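Local coordinates for protein salmonella typhimurium DB7155 bacteriophage DET7 tailspike (PDB 2V5I) that binds the O-antigen of Salmonella as the receptor-binding tailspike of a myovirus and probably cleaves this polysaccharide, as podoviral tailspikes of its family do, at residues D384-I389 / N395-A400; M359-H362 / V367-N370; G409-A414 / G424-D429; N331-G336 / N377-D382; D325-M330 / V335-D340. All coordinates share one frame; numbering follows the deposited sequence. Where two conformers were deposited one is given.

Contact 1: residues D384-I389 / N395-A400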
# COMPACT_ATOMS: atom_id res chain seq x y z
N ASP A 384 13.35 -0.94 -22.88
CA ASP A 384 12.04 -0.49 -22.53
C ASP A 384 11.95 -0.29 -21.03
O ASP A 384 12.70 -0.93 -20.29
CB ASP A 384 11.02 -1.50 -22.99
CG ASP A 384 11.18 -1.85 -24.48
OD1 ASP A 384 11.37 -0.93 -25.29
OD2 ASP A 384 11.16 -3.05 -24.82
N GLN A 385 11.01 0.52 -20.57
CA GLN A 385 10.88 0.80 -19.13
C GLN A 385 10.25 -0.35 -18.37
O GLN A 385 10.63 -0.64 -17.22
CB GLN A 385 10.13 2.09 -18.90
CG GLN A 385 10.90 3.34 -19.40
CD GLN A 385 10.04 4.56 -19.60
OE1 GLN A 385 9.17 4.88 -18.79
NE2 GLN A 385 10.30 5.28 -20.67
N ILE A 386 9.18 -0.92 -18.95
CA ILE A 386 8.40 -1.96 -18.31
C ILE A 386 8.32 -3.09 -19.35
O ILE A 386 7.75 -2.89 -20.42
CB ILE A 386 6.99 -1.42 -17.97
CG1 ILE A 386 7.05 -0.23 -16.99
CG2 ILE A 386 6.10 -2.52 -17.46
CD1 ILE A 386 5.77 0.66 -17.04
N ILE A 387 8.84 -4.27 -19.03
CA ILE A 387 8.90 -5.41 -19.96
C ILE A 387 8.25 -6.61 -19.29
O ILE A 387 8.58 -6.93 -18.14
CB ILE A 387 10.36 -5.75 -20.23
CG1 ILE A 387 11.04 -4.58 -20.95
CG2 ILE A 387 10.46 -7.08 -21.02
CD1 ILE A 387 12.54 -4.42 -20.58
N ILE A 388 7.27 -7.21 -19.96
CA ILE A 388 6.68 -8.47 -19.56
C ILE A 388 6.75 -9.36 -20.79
O ILE A 388 6.27 -8.98 -21.84
CB ILE A 388 5.21 -8.34 -19.08
CG1 ILE A 388 5.11 -7.32 -17.93
CG2 ILE A 388 4.67 -9.70 -18.67
CD1 ILE A 388 3.68 -7.04 -17.49
N ILE A 389 7.29 -10.57 -20.65
CA ILE A 389 7.53 -11.43 -21.82
C ILE A 389 6.34 -12.31 -22.17
O ILE A 389 5.96 -12.38 -23.34
CB ILE A 389 8.74 -12.35 -21.57
CG1 ILE A 389 9.99 -11.52 -21.34
CG2 ILE A 389 8.92 -13.34 -22.73
CD1 ILE A 389 10.42 -10.62 -22.50
N ASN A 395 -3.37 -5.18 -13.66
CA ASN A 395 -4.58 -4.51 -13.21
C ASN A 395 -4.14 -3.27 -12.44
O ASN A 395 -3.85 -3.38 -11.24
CB ASN A 395 -5.31 -5.36 -12.14
CG ASN A 395 -5.91 -6.62 -12.67
OD1 ASN A 395 -6.59 -6.60 -13.68
ND2 ASN A 395 -5.69 -7.76 -11.93
N GLY A 396 -4.09 -2.10 -13.07
CA GLY A 396 -3.79 -0.88 -12.39
C GLY A 396 -2.31 -0.61 -12.38
O GLY A 396 -1.56 -1.24 -11.64
N ILE A 397 -1.87 0.30 -13.24
CA ILE A 397 -0.45 0.60 -13.41
C ILE A 397 -0.27 2.07 -13.75
O ILE A 397 -0.83 2.57 -14.71
CB ILE A 397 0.25 -0.35 -14.43
CG1 ILE A 397 1.73 0.06 -14.61
CG2 ILE A 397 -0.51 -0.44 -15.78
CD1 ILE A 397 2.59 -1.00 -15.26
N ARG A 398 0.58 2.73 -12.96
CA ARG A 398 0.96 4.11 -13.19
C ARG A 398 2.32 4.06 -13.84
O ARG A 398 3.22 3.44 -13.29
CB ARG A 398 1.02 4.85 -11.85
CG ARG A 398 -0.39 4.97 -11.27
CD ARG A 398 -0.44 5.08 -9.83
NE ARG A 398 -0.00 3.87 -9.14
CZ ARG A 398 -0.79 2.95 -8.62
NH1 ARG A 398 -2.10 3.03 -8.77
NH2 ARG A 398 -0.23 1.94 -7.95
N ALA A 399 2.43 4.62 -15.05
CA ALA A 399 3.61 4.44 -15.89
C ALA A 399 4.22 5.74 -16.42
O ALA A 399 4.96 5.69 -17.41
CB ALA A 399 3.29 3.53 -17.05
N ALA A 400 3.92 6.90 -15.84
CA ALA A 400 4.58 8.15 -16.25
C ALA A 400 4.84 9.04 -15.04
O ALA A 400 3.94 9.27 -14.24
CB ALA A 400 3.73 8.93 -17.25
O HOH W 1 7.14 6.67 -18.51
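Ile386 and Ala399 meet methyl to methyl across the interior of the chain, CD1 of Ile386 lying 3.8 Å from CB of Ala399. The same CD1 also meets Ile397, whose own CD1 is 4.0 Å away, the two isoleucines reaching toward each other tip to tip. One terminal methyl thus serves both partners, which sit two residues apart, Ile397 in the strand and Ala399 just past its end, both with CB directed toward 384-389. The torsions set this up: in Ile386 the longer branch lies beside the backbone N (chi1 -61°) and runs out extended to CD1, while in Ile397 CG1 is anti to the backbone N (chi1 177°). No hydrogen bond joins the segments directly, and their nearest CA atoms, those of Ile386 and Ala399, stay 8.4 Å apart. At one end a water bridges the segments, donating to OE1 of Gln385 at 2.7 Å and to the backbone O of Ala399 at 2.6 Å. The amide of Gln385 has a second partner, since NE2 is hydrogen-bonded to Gln405. Ile412 and Leu422 of the following strands continue the apolar layer, Ile412 against Ile386 and Leu422 against both Ile397 and Ala399. Strands 386-388 and 393-398 belong to different faces, and aliphatic side chains meeting across the lumen in this way are characteristic of the right-handed parallel beta-helix of the P22 tailspike family.

Contact 2: residues M359-H362 / V367-N370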
# COMPACT_ATOMS: atom_id res chain seq x y z
N MET A 359 11.03 -2.55 -14.65
CA MET A 359 10.67 -3.94 -14.42
C MET A 359 11.02 -4.77 -15.65
O MET A 359 10.75 -4.37 -16.76
CB MET A 359 9.16 -4.12 -14.09
CG MET A 359 8.80 -5.55 -13.71
SD MET A 359 7.12 -5.72 -13.05
CE MET A 359 6.20 -5.76 -14.60
N LEU A 360 11.53 -5.98 -15.41
CA LEU A 360 11.77 -6.94 -16.48
C LEU A 360 11.26 -8.25 -15.95
O LEU A 360 11.90 -8.92 -15.12
CB LEU A 360 13.26 -7.02 -16.87
CG LEU A 360 13.53 -7.59 -18.26
CD1 LEU A 360 15.01 -7.56 -18.53
CD2 LEU A 360 13.01 -8.99 -18.43
N ALA A 361 10.05 -8.61 -16.36
CA ALA A 361 9.40 -9.80 -15.91
C ALA A 361 9.35 -10.79 -17.05
O ALA A 361 8.53 -10.69 -17.96
CB ALA A 361 7.97 -9.47 -15.42
N HIS A 362 10.18 -11.82 -16.95
CA HIS A 362 10.18 -12.91 -17.90
C HIS A 362 9.26 -13.99 -17.37
O HIS A 362 9.69 -15.10 -16.96
CB HIS A 362 11.61 -13.41 -18.12
CG HIS A 362 11.74 -14.27 -19.33
ND1 HIS A 362 12.91 -14.32 -20.06
CD2 HIS A 362 10.87 -15.10 -19.94
CE1 HIS A 362 12.74 -15.15 -21.07
NE2 HIS A 362 11.51 -15.63 -21.03
N VAL A 367 -0.09 -12.49 -12.48
CA VAL A 367 -0.94 -11.29 -12.29
C VAL A 367 -0.15 -10.24 -11.53
O VAL A 367 0.37 -10.51 -10.49
CB VAL A 367 -2.24 -11.60 -11.52
CG1 VAL A 367 -3.11 -10.32 -11.43
CG2 VAL A 367 -3.03 -12.70 -12.21
N PHE A 368 -0.20 -8.99 -12.03
CA PHE A 368 0.43 -7.83 -11.44
C PHE A 368 -0.67 -6.82 -11.13
O PHE A 368 -1.45 -6.50 -12.04
CB PHE A 368 1.38 -7.19 -12.45
CG PHE A 368 2.50 -8.09 -12.86
CD1 PHE A 368 2.35 -8.95 -13.94
CD2 PHE A 368 3.74 -7.99 -12.23
CE1 PHE A 368 3.41 -9.80 -14.32
CE2 PHE A 368 4.77 -8.85 -12.59
CZ PHE A 368 4.62 -9.71 -13.65
N SER A 369 -0.86 -6.41 -9.85
CA SER A 369 -1.93 -5.48 -9.52
C SER A 369 -1.35 -4.31 -8.72
O SER A 369 -0.50 -4.51 -7.85
CB SER A 369 -3.05 -6.16 -8.74
OG SER A 369 -3.50 -7.34 -9.41
N ASN A 370 -1.81 -3.10 -9.03
CA ASN A 370 -1.50 -1.90 -8.25
C ASN A 370 -0.00 -1.61 -8.27
O ASN A 370 0.70 -1.66 -7.26
CB ASN A 370 -2.00 -2.01 -6.81
CG ASN A 370 -2.13 -0.68 -6.16
OD1 ASN A 370 -2.36 0.34 -6.83
ND2 ASN A 370 -1.95 -0.64 -4.84
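Met359 and Phe368 come at each other from opposite directions across the inside of the coil, with Ala361 beside them. The methionine can be followed outward from CB, which leaves the strand toward the facing segment. CG is anti to the backbone N (chi1 -174°), and the chain stays extended as far as SD, carrying the sulfur across to the ring. SD lies 3.9 Å from CE2 and 4.2 Å from CD2 of Phe368. Measured to the ring centroid it is 4.8 Å away and 48° off the normal, an oblique Met-aromatic contact. At chi3 (82°) the chain bends, and this last turn lays CE over one face of the ring, 4.0 Å from CE2 and 4.1 Å from CD2 of Phe368. Sulfur and methyl therefore both meet the CD2-CE2 bond of the ring, CE over the face and SD obliquely, and the tip of the ring is left to another residue: CB of Ala361 stands 3.8 Å from CZ of Phe368, in an oblique approach. Ala361 meets the ring with CB alone, whereas Met359 reaches it with SD and CE. All three residues are buried and no hydrogen bond crosses the contact. Within the coil, strand 357-364 lies between strands 335-342 and 386-388, with Met359 touching Leu337 on one and Ile388 on the other. Strand 367-369 lies between 345-352 and 393-398 on a different face, where Phe368 also packs on Val346 and, in a nearby loop, on Cys392.

Contact 3: residues G409-A414 / G424-D429; sequences GLVISA and GNVPPD
Val411 faces Val426 and Pro427 near the last coils of the parallel beta-helix, where the chain entering strand 412-414 meets the turn that leads from strand 417-423 to strand 431-433. Apolar contacts between side chains carry most of it, and the two branches of Val411 divide the work. CG1, anti to the backbone N (chi1 174°), points to CG1 of Val426 at 4.2 Å, while CG2, beside the backbone N, meets CD of Pro427 at 4.1 Å. Val411 and the proline ring cross at about a right angle, and CD is the ring atom that meets the methyl. These are ordinary van der Waals distances, and the 7.6 Å between the CA atoms of Val411 and Val426 is spanned by the two valine side chains. Gln405 touches both Val411 and Pro427, and Ile431 lies against Val426. The turn also packs against the third subunit, whose Val440 touches Val426 and Pro428.

Polar bonds lie within or beside the contact and do not cross it. Asn425 is the centre of an inverse gamma turn, with a weak bond from Val426 N to Gly424 O. Val411 is tied through its backbone to Ile386 and Lys430, in the coils before and after. A peripheral approach of side chain to backbone completes the contact: CD2 of Leu410 comes within 4.4 Å of the carbonyl O of Asp429.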
# COMPACT_ATOMS: atom_id res chain seq x y z
N GLY A 409 13.61 3.33 -26.62
CA GLY A 409 12.75 2.34 -25.99
C GLY A 409 11.30 2.71 -25.88
O GLY A 409 10.90 3.88 -26.09
N LEU A 410 10.51 1.72 -25.51
CA LEU A 410 9.11 1.90 -25.21
C LEU A 410 8.90 2.16 -23.70
O LEU A 410 9.74 1.79 -22.88
CB LEU A 410 8.32 0.65 -25.58
CG LEU A 410 8.40 0.22 -27.05
CD1 LEU A 410 7.87 -1.19 -27.25
CD2 LEU A 410 7.58 1.21 -27.82
N VAL A 411 7.74 2.65 -23.35
CA VAL A 411 7.37 2.73 -21.94
C VAL A 411 6.97 1.32 -21.50
O VAL A 411 7.45 0.85 -20.47
CB VAL A 411 6.25 3.73 -21.70
CG1 VAL A 411 5.77 3.70 -20.23
CG2 VAL A 411 6.71 5.11 -22.05
N ILE A 412 6.06 0.68 -22.25
CA ILE A 412 5.61 -0.67 -21.96
C ILE A 412 5.81 -1.56 -23.18
O ILE A 412 5.39 -1.21 -24.27
CB ILE A 412 4.08 -0.70 -21.64
CG1 ILE A 412 3.84 0.01 -20.32
CG2 ILE A 412 3.56 -2.17 -21.53
CD1 ILE A 412 2.38 0.35 -20.05
N SER A 413 6.41 -2.72 -22.94
CA SER A 413 6.50 -3.80 -23.92
C SER A 413 6.02 -5.09 -23.25
O SER A 413 6.75 -5.77 -22.50
CB SER A 413 7.95 -3.94 -24.35
OG SER A 413 8.14 -5.06 -25.21
N ALA A 414 4.75 -5.39 -23.51
CA ALA A 414 4.05 -6.54 -22.94
C ALA A 414 3.14 -7.16 -23.97
O ALA A 414 1.92 -7.19 -23.84
CB ALA A 414 3.27 -6.11 -21.69
N GLY A 424 -1.59 7.89 -16.26
CA GLY A 424 -0.48 8.83 -16.33
C GLY A 424 -0.37 9.43 -17.72
O GLY A 424 -1.06 9.02 -18.66
N ASN A 425 0.49 10.41 -17.84
CA ASN A 425 0.71 11.00 -19.16
C ASN A 425 1.71 10.16 -19.95
O ASN A 425 2.88 10.52 -20.21
CB ASN A 425 1.15 12.43 -18.98
CG ASN A 425 1.15 13.21 -20.29
OD1 ASN A 425 0.51 12.82 -21.25
ND2 ASN A 425 1.84 14.32 -20.29
N VAL A 426 1.24 8.99 -20.30
CA VAL A 426 2.01 8.01 -21.03
C VAL A 426 1.89 8.35 -22.52
O VAL A 426 0.76 8.55 -23.00
CB VAL A 426 1.47 6.59 -20.78
CG1 VAL A 426 2.23 5.56 -21.59
CG2 VAL A 426 1.55 6.21 -19.33
N PRO A 427 3.03 8.43 -23.26
CA PRO A 427 2.93 8.62 -24.71
C PRO A 427 2.23 7.47 -25.40
O PRO A 427 2.63 6.32 -25.26
CB PRO A 427 4.40 8.73 -25.15
CG PRO A 427 5.15 9.08 -23.96
CD PRO A 427 4.44 8.43 -22.81
N PRO A 428 1.13 7.75 -26.11
CA PRO A 428 0.32 6.68 -26.63
C PRO A 428 1.02 5.83 -27.70
O PRO A 428 0.63 4.68 -27.90
CB PRO A 428 -0.94 7.41 -27.14
CG PRO A 428 -0.56 8.85 -27.27
CD PRO A 428 0.54 9.08 -26.32
N ASP A 429 2.08 6.38 -28.30
CA ASP A 429 2.84 5.64 -29.30
C ASP A 429 3.98 4.77 -28.72
O ASP A 429 4.68 4.11 -29.46
CB ASP A 429 3.37 6.60 -30.33
CG ASP A 429 4.34 7.62 -29.75
OD1 ASP A 429 4.05 8.19 -28.65
OD2 ASP A 429 5.36 7.88 -30.42

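Contact 4: residues N331-G336 / N377-D382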
# COMPACT_ATOMS: atom_id res chain seq x y z
N ASN A 331 16.30 4.43 -8.03
CA ASN A 331 17.64 4.73 -8.52
C ASN A 331 18.52 3.51 -8.82
O ASN A 331 19.73 3.60 -8.76
CB ASN A 331 18.37 5.72 -7.61
CG ASN A 331 19.51 6.40 -8.30
OD1 ASN A 331 19.41 6.77 -9.50
ND2 ASN A 331 20.60 6.67 -7.55
N SER A 332 17.94 2.40 -9.25
CA SER A 332 18.73 1.24 -9.69
C SER A 332 19.44 1.55 -11.00
O SER A 332 18.95 2.30 -11.82
CB SER A 332 17.86 -0.02 -9.83
OG SER A 332 16.80 0.23 -10.74
N LEU A 333 20.65 1.05 -11.15
CA LEU A 333 21.37 1.19 -12.42
C LEU A 333 21.03 0.08 -13.41
O LEU A 333 21.14 0.31 -14.63
CB LEU A 333 22.86 1.32 -12.14
CG LEU A 333 23.75 1.64 -13.33
CD1 LEU A 333 23.44 2.96 -13.98
CD2 LEU A 333 25.22 1.65 -12.90
N GLY A 334 20.65 -1.12 -12.93
CA GLY A 334 20.26 -2.26 -13.71
C GLY A 334 18.78 -2.28 -14.01
O GLY A 334 18.33 -1.58 -14.93
N VAL A 335 18.03 -3.13 -13.33
CA VAL A 335 16.57 -3.22 -13.47
C VAL A 335 15.95 -3.06 -12.06
O VAL A 335 16.39 -3.77 -11.13
CB VAL A 335 16.18 -4.60 -13.98
CG1 VAL A 335 14.69 -4.74 -14.12
CG2 VAL A 335 16.79 -4.83 -15.32
N GLY A 336 14.89 -2.28 -11.89
CA GLY A 336 14.34 -2.16 -10.56
C GLY A 336 13.86 -3.46 -9.95
O GLY A 336 14.25 -3.82 -8.83
N ASN A 377 14.43 4.33 -16.72
CA ASN A 377 15.38 4.51 -17.84
C ASN A 377 15.87 5.94 -18.03
O ASN A 377 16.01 6.42 -19.14
CB ASN A 377 14.84 3.93 -19.13
CG ASN A 377 15.95 3.76 -20.17
OD1 ASN A 377 17.13 3.56 -19.80
ND2 ASN A 377 15.60 3.87 -21.45
N TYR A 378 16.13 6.63 -16.92
CA TYR A 378 16.45 8.06 -17.03
C TYR A 378 17.84 8.27 -17.66
O TYR A 378 18.09 9.35 -18.16
CB TYR A 378 16.24 8.80 -15.69
CG TYR A 378 17.24 8.58 -14.59
CD1 TYR A 378 18.56 9.00 -14.72
CD2 TYR A 378 16.86 8.03 -13.36
CE1 TYR A 378 19.48 8.80 -13.73
CE2 TYR A 378 17.78 7.83 -12.36
CZ TYR A 378 19.08 8.24 -12.52
OH TYR A 378 20.03 8.08 -11.51
N LEU A 379 18.70 7.25 -17.69
CA LEU A 379 19.99 7.33 -18.42
C LEU A 379 19.86 6.90 -19.89
O LEU A 379 20.85 6.88 -20.62
CB LEU A 379 21.09 6.51 -17.73
CG LEU A 379 21.56 7.04 -16.39
CD1 LEU A 379 22.75 6.23 -15.89
CD2 LEU A 379 21.95 8.47 -16.44
N ASN A 380 18.65 6.59 -20.35
CA ASN A 380 18.44 6.37 -21.79
C ASN A 380 19.22 5.20 -22.37
O ASN A 380 19.79 5.28 -23.50
CB ASN A 380 18.70 7.65 -22.57
CG ASN A 380 18.04 7.65 -23.95
OD1 ASN A 380 17.10 6.90 -24.21
ND2 ASN A 380 18.56 8.50 -24.85
N PHE A 381 19.24 4.10 -21.64
CA PHE A 381 19.70 2.82 -22.18
C PHE A 381 18.82 2.37 -23.35
O PHE A 381 17.68 2.80 -23.47
CB PHE A 381 19.66 1.73 -21.12
CG PHE A 381 20.69 1.87 -20.03
CD1 PHE A 381 21.93 1.29 -20.16
CD2 PHE A 381 20.35 2.44 -18.83
CE1 PHE A 381 22.86 1.38 -19.13
CE2 PHE A 381 21.26 2.54 -17.78
CZ PHE A 381 22.51 2.02 -17.94
N ASP A 382 19.33 1.50 -24.21
CA ASP A 382 18.49 0.92 -25.23
C ASP A 382 17.61 -0.19 -24.63
O ASP A 382 17.86 -1.40 -24.81
CB ASP A 382 19.37 0.40 -26.38
CG ASP A 382 18.55 0.06 -27.61
OD1 ASP A 382 17.42 0.58 -27.75
OD2 ASP A 382 19.06 -0.74 -28.43
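The loop residues Asn331 and Leu333 face a type I beta turn running from Asn377 to Asn380, with the CA atoms of Leu333 and Leu379 8.7 Å apart. The sole hydrogen bond between the segments runs from OH of Tyr378 to OD1 of Asn331; the 2.5 Å between these two oxygens is unusually short, and its exact length should carry little weight. The acceptor lies at the ring edge, in its plane, and the amide and ring planes are only 10° apart, so the two flat groups are nearly coplanar. Tyr378 reaches this position with CG between its backbone N and carbonyl carbon (chi1 74°). Trp109 and Asp353 touch Tyr378, and Lys403 makes a cation-pi contact with its ring. The Asn331 amide is held at both ends, since ND2 is hydrogen-bonded to Ser284. Farther along, CD1 of Leu333 meets CD1 of Leu379 at 3.8 Å and CZ of Phe381 at 4.2 Å, the latter side chain crossing it at about a right angle. CE2 of Phe381 also lies 3.9 Å from the carbonyl O of Leu333. Asn377 braces the turn from within: its OD1 accepts from Phe381 N at 2.9 Å, and its ND2 donates to Phe381 O at 3.1 Å, the second bond being the straighter. Both bonds grip the backbone of Phe381, N and O alike. The contact lies at the surface, between connections of different coils: 331-336 leads out of strand 323-330 into 335-342, and the loop holding 377-382 joins strand 371-374 to strand 386-388.

Contact 5: residues D325-M330 / V335-D340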
# COMPACT_ATOMS: atom_id res chain seq x y z
N ASP A 325 4.85 -8.21 -2.18
CA ASP A 325 3.85 -7.17 -1.87
C ASP A 325 4.48 -6.04 -1.08
O ASP A 325 5.25 -6.25 -0.16
CB ASP A 325 2.71 -7.79 -1.00
CG ASP A 325 1.63 -6.78 -0.62
OD1 ASP A 325 0.87 -6.33 -1.50
OD2 ASP A 325 1.51 -6.45 0.59
N ASN A 326 4.14 -4.82 -1.48
CA ASN A 326 4.54 -3.61 -0.79
C ASN A 326 6.06 -3.44 -0.76
O ASN A 326 6.68 -3.35 0.28
CB ASN A 326 3.99 -3.55 0.64
CG ASN A 326 4.27 -2.23 1.29
OD1 ASN A 326 4.43 -1.23 0.60
ND2 ASN A 326 4.31 -2.20 2.62
N ILE A 327 6.63 -3.42 -1.96
CA ILE A 327 8.07 -3.17 -2.11
C ILE A 327 8.32 -1.89 -2.88
O ILE A 327 7.52 -1.49 -3.70
CB ILE A 327 8.79 -4.39 -2.78
CG1 ILE A 327 8.23 -4.75 -4.15
CG2 ILE A 327 8.74 -5.60 -1.86
CD1 ILE A 327 9.12 -5.56 -4.98
N LEU A 328 9.48 -1.28 -2.63
CA LEU A 328 9.84 0.02 -3.22
C LEU A 328 11.28 -0.03 -3.72
O LEU A 328 12.15 -0.58 -3.02
CB LEU A 328 9.74 1.14 -2.18
CG LEU A 328 10.28 2.55 -2.53
CD1 LEU A 328 9.51 3.16 -3.64
CD2 LEU A 328 10.30 3.45 -1.28
N VAL A 329 11.50 0.42 -4.96
CA VAL A 329 12.85 0.52 -5.51
C VAL A 329 13.05 1.93 -6.08
O VAL A 329 12.18 2.43 -6.78
CB VAL A 329 13.10 -0.52 -6.62
CG1 VAL A 329 14.52 -0.38 -7.20
CG2 VAL A 329 12.85 -1.99 -6.15
N MET A 330 14.23 2.51 -5.83
CA MET A 330 14.58 3.78 -6.47
C MET A 330 16.05 3.83 -6.86
O MET A 330 16.91 3.27 -6.16
CB MET A 330 14.30 4.93 -5.49
CG MET A 330 12.85 5.06 -5.13
SD MET A 330 12.54 6.51 -4.08
CE MET A 330 13.07 7.80 -5.21
N VAL A 335 18.03 -3.13 -13.33
CA VAL A 335 16.57 -3.22 -13.47
C VAL A 335 15.95 -3.06 -12.06
O VAL A 335 16.39 -3.77 -11.13
CB VAL A 335 16.18 -4.60 -13.98
CG1 VAL A 335 14.69 -4.74 -14.12
CG2 VAL A 335 16.79 -4.83 -15.32
N GLY A 336 14.89 -2.28 -11.89
CA GLY A 336 14.34 -2.16 -10.56
C GLY A 336 13.86 -3.46 -9.95
O GLY A 336 14.25 -3.82 -8.83
N LEU A 337 12.92 -4.12 -10.66
CA LEU A 337 12.34 -5.42 -10.27
C LEU A 337 12.54 -6.42 -11.43
O LEU A 337 12.02 -6.22 -12.53
CB LEU A 337 10.85 -5.31 -9.95
CG LEU A 337 10.13 -6.61 -9.66
CD1 LEU A 337 10.62 -7.33 -8.45
CD2 LEU A 337 8.64 -6.35 -9.51
N GLY A 338 13.27 -7.48 -11.14
CA GLY A 338 13.56 -8.54 -12.09
C GLY A 338 12.92 -9.82 -11.61
O GLY A 338 13.02 -10.17 -10.45
N MET A 339 12.17 -10.49 -12.47
CA MET A 339 11.65 -11.79 -12.10
C MET A 339 11.42 -12.67 -13.30
O MET A 339 11.52 -12.23 -14.45
CB MET A 339 10.37 -11.66 -11.30
CG MET A 339 9.39 -10.80 -11.90
SD MET A 339 7.78 -10.89 -11.01
CE MET A 339 8.18 -10.27 -9.44
N ASP A 340 11.24 -13.95 -13.02
CA ASP A 340 10.81 -14.94 -14.04
C ASP A 340 9.86 -15.94 -13.40
O ASP A 340 9.56 -15.84 -12.18
CB ASP A 340 12.00 -15.61 -14.76
CG ASP A 340 12.68 -16.76 -13.97
OD1 ASP A 340 12.23 -17.10 -12.87
OD2 ASP A 340 13.74 -17.29 -14.50
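Ile327 is the first residue of 325-330 to touch the facing segment, its CD1 standing 4.2 Å from CD1 of Leu337. The two side chains cross at about a right angle. In Ile327 the longer branch lies between the backbone N and the carbonyl carbon (chi1 58°), and from there it extends across the interior to the leucine methyl. Phe290, of the preceding coil, touches both Ile327 and Leu337, and Val349 of the following coil also packs on Ile327. Leu328, next in sequence, turns to the other side of the strand and packs on Leu323 of the third subunit. This alternation is that of a right-handed parallel beta-helix, in which one side of a strand lines the lumen and, here, the other meets a neighbouring chain of the trimer. Val329 points inward again, and here the segments draw together, its CA being 5.9 Å from that of Gly336. Both its methyls rest against the glycine backbone: CG1 lies 3.8 Å from CA of Gly336, and CG2 lies 3.5 Å from the carbonyl O of Gly336. Gly336, with no side chain, thus meets Val329 through backbone atoms at the corner where the chain changes face. Phe290 and Cys354 also touch Val329, and Met330 turns outward once more, against Leu323 of the third subunit.

Along the chain, contact 5 comes first, then contact 2, contact 1 and contact 3, each closing before the next opens, whereas the loop closed by contact 4 encloses contact 2. Contacts 5, 2, 1 and 3 occupy successive coils of the beta-helix: strands 335-342, 357-364, 386-388 and 412-414 are neighbours in one parallel face. The centres of contacts 5 and 2 are about 9 Å apart. The centres of contacts 5 and 3 are about 19 Å apart. Contact 4 shares Val335 and Gly336 with contact 5. Contacts 5, 2 and 1 are buried between the faces, contact 3 continues the series toward the end of the helix, and contact 4 ties loops at the surface.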